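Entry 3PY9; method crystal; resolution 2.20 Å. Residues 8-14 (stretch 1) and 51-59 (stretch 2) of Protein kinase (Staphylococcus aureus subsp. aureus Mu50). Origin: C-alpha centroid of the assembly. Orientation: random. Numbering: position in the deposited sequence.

Stretch 1, residues 8-14: ETPDVIG
Stretch 2 51-59: TPNTGERVE

Two irregular segments can be joined through the hydrogen bonds of one residue, and the contact between residues 8-14 and 51-59 illustrates this: T9 makes every hydrogen bond of ordinary strength between them, through its backbone and hydroxyl, and is the most covered residue, with E8 and T54 adding much of the area. The two stretches together bury 434 Å², both sides summed. Stretch 2 enters through a cis peptide before P52 and forms a type II beta turn from N53 to E56, closed by E56 N to N53 O at 2.9 Å. T54 (phi/psi -47/139) and G55 (72/-8) occupy its corners, the positive phi of the latter favouring glycine. The E56 side chain (m, t) folds back on the turn: OE2 accepts a hydrogen bond from N53 N (3.0 Å) and OE1 a weak one from N53 ND2 (2.9 Å).

The segments run in opposite directions, with CA atoms of E8 and R57 4.5 Å apart, T9 and G55 4.8 Å, and D11 and T54 4.9 Å. T9, extended at -65/122, donates from N to E56 O (2.9 Å, 161°), and its O accepts from G55 N (2.6 Å, 168°). T9 is buried, its CA-to-CB bond pointing toward stretch 2; in the m rotamer OG1 donates to the same E56 O at 2.9 Å, so one carbonyl serves both donors of a single threonine. The CA-to-CB bonds of P52 and V58 (chi1 p) point toward stretch 1, setting carbons against T9: OG1 is 3.3 Å from P52 CB and 3.7 Å from V58 CB.

Around this centre hydrogen bonds give way to close packing. Exposed E8 places CG 2.9 Å from G55 O; OE2, 3.0 Å from that same oxygen, forms no hydrogen bond, both atoms being acceptors. D11 (chi1 t) OD1 accepts from I13 N at 3.0 Å and lies 3.4 Å from T54 OG1. A water bridges the edge, donating to P10 O at 2.7 Å and lying 2.9 Å from T54 OG1.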

# COMPACT_ATOMS: atom_id res chain seq x y z
N GLU A 8 -40.31 24.58 48.53
CA GLU A 8 -39.14 24.72 47.61
C GLU A 8 -38.84 23.50 46.74
O GLU A 8 -38.95 22.35 47.19
CB GLU A 8 -37.89 25.06 48.40
CG GLU A 8 -37.20 26.21 47.82
CD GLU A 8 -36.24 26.84 48.78
OE1 GLU A 8 -35.59 26.09 49.54
OE2 GLU A 8 -36.13 28.08 48.77
N THR A 9 -38.40 23.74 45.51
CA THR A 9 -38.22 22.64 44.56
C THR A 9 -37.13 21.66 44.97
O THR A 9 -35.98 22.07 45.17
CB THR A 9 -37.97 23.17 43.15
OG1 THR A 9 -39.04 24.06 42.80
CG2 THR A 9 -37.88 22.03 42.14
N PRO A 10 -37.49 20.36 45.13
CA PRO A 10 -36.58 19.26 45.47
C PRO A 10 -35.57 18.94 44.35
O PRO A 10 -35.84 19.20 43.18
CB PRO A 10 -37.51 18.04 45.65
CG PRO A 10 -38.89 18.54 45.59
CD PRO A 10 -38.89 19.90 44.98
N ASP A 11 -34.44 18.34 44.74
CA ASP A 11 -33.38 17.96 43.82
C ASP A 11 -33.64 16.54 43.30
O ASP A 11 -33.72 15.59 44.08
CB ASP A 11 -32.02 18.06 44.52
CG ASP A 11 -30.84 17.71 43.60
OD1 ASP A 11 -30.98 17.64 42.36
OD2 ASP A 11 -29.73 17.52 44.13
N VAL A 12 -33.83 16.42 41.99
CA VAL A 12 -34.00 15.11 41.36
C VAL A 12 -32.99 14.91 40.24
O VAL A 12 -33.09 13.96 39.45
CB VAL A 12 -35.45 14.91 40.83
CG1 VAL A 12 -36.47 15.12 41.96
CG2 VAL A 12 -35.75 15.85 39.64
N ILE A 13 -32.01 15.82 40.18
CA ILE A 13 -30.99 15.79 39.13
C ILE A 13 -30.25 14.45 39.18
O ILE A 13 -29.95 13.94 40.26
CB ILE A 13 -30.03 17.01 39.27
CG1 ILE A 13 -30.80 18.35 39.27
CG2 ILE A 13 -28.91 16.99 38.21
CD1 ILE A 13 -31.68 18.60 38.06
N GLY A 14 -29.98 13.87 38.01
CA GLY A 14 -29.34 12.56 37.92
C GLY A 14 -30.25 11.38 38.23
O GLY A 14 -29.85 10.21 38.05
N THR A 51 -37.43 22.56 35.97
CA THR A 51 -38.04 23.88 36.08
C THR A 51 -39.28 23.78 36.96
O THR A 51 -40.23 23.07 36.60
CB THR A 51 -38.43 24.48 34.71
OG1 THR A 51 -37.28 24.45 33.86
CG2 THR A 51 -38.87 25.92 34.88
N PRO A 52 -39.28 24.49 38.11
CA PRO A 52 -38.18 25.31 38.67
C PRO A 52 -36.92 24.49 38.97
O PRO A 52 -37.01 23.26 39.12
CB PRO A 52 -38.77 25.82 40.00
CG PRO A 52 -40.21 25.77 39.80
CD PRO A 52 -40.48 24.55 38.96
N ASN A 53 -35.77 25.16 39.04
CA ASN A 53 -34.51 24.54 39.49
C ASN A 53 -34.57 24.12 40.96
O ASN A 53 -35.39 24.66 41.72
CB ASN A 53 -33.32 25.50 39.34
CG ASN A 53 -33.13 25.98 37.92
OD1 ASN A 53 -33.11 25.20 36.96
ND2 ASN A 53 -32.96 27.28 37.78
N THR A 54 -33.70 23.20 41.35
CA THR A 54 -33.60 22.77 42.75
C THR A 54 -33.56 24.01 43.63
O THR A 54 -32.91 25.00 43.27
CB THR A 54 -32.29 22.02 43.01
OG1 THR A 54 -32.27 20.81 42.25
CG2 THR A 54 -32.15 21.72 44.51
N GLY A 55 -34.27 23.96 44.76
CA GLY A 55 -34.22 25.07 45.71
C GLY A 55 -34.93 26.35 45.31
O GLY A 55 -35.04 27.26 46.12
N GLU A 56 -35.41 26.44 44.06
CA GLU A 56 -36.26 27.57 43.65
C GLU A 56 -37.67 27.46 44.25
O GLU A 56 -38.25 26.38 44.28
CB GLU A 56 -36.31 27.74 42.13
CG GLU A 56 -34.98 28.18 41.55
CD GLU A 56 -35.05 28.52 40.07
OE1 GLU A 56 -34.13 29.22 39.60
OE2 GLU A 56 -36.01 28.10 39.38
N ARG A 57 -38.20 28.59 44.72
CA ARG A 57 -39.47 28.65 45.46
C ARG A 57 -40.64 28.06 44.65
O ARG A 57 -40.69 28.21 43.43
CB ARG A 57 -39.78 30.10 45.84
CG ARG A 57 -40.80 30.25 46.98
CD ARG A 57 -41.62 31.58 46.93
NE ARG A 57 -42.96 31.38 47.53
CZ ARG A 57 -43.24 31.37 48.85
NH1 ARG A 57 -42.30 31.56 49.77
NH2 ARG A 57 -44.49 31.17 49.24
N VAL A 58 -41.54 27.37 45.35
CA VAL A 58 -42.67 26.70 44.73
C VAL A 58 -43.86 26.70 45.71
O VAL A 58 -43.67 26.88 46.91
CB VAL A 58 -42.23 25.27 44.28
CG1 VAL A 58 -42.34 24.24 45.40
CG2 VAL A 58 -42.99 24.84 43.05
N GLU A 59 -45.09 26.54 45.20
CA GLU A 59 -46.28 26.42 46.07
C GLU A 59 -46.97 25.07 45.94
O GLU A 59 -46.79 24.37 44.94
CB GLU A 59 -47.28 27.57 45.85
CG GLU A 59 -46.74 28.94 46.27
CD GLU A 59 -47.78 30.05 46.25
OE1 GLU A 59 -49.00 29.74 46.14
OE2 GLU A 59 -47.37 31.24 46.33
O HOH W 1 -34.45 19.59 40.86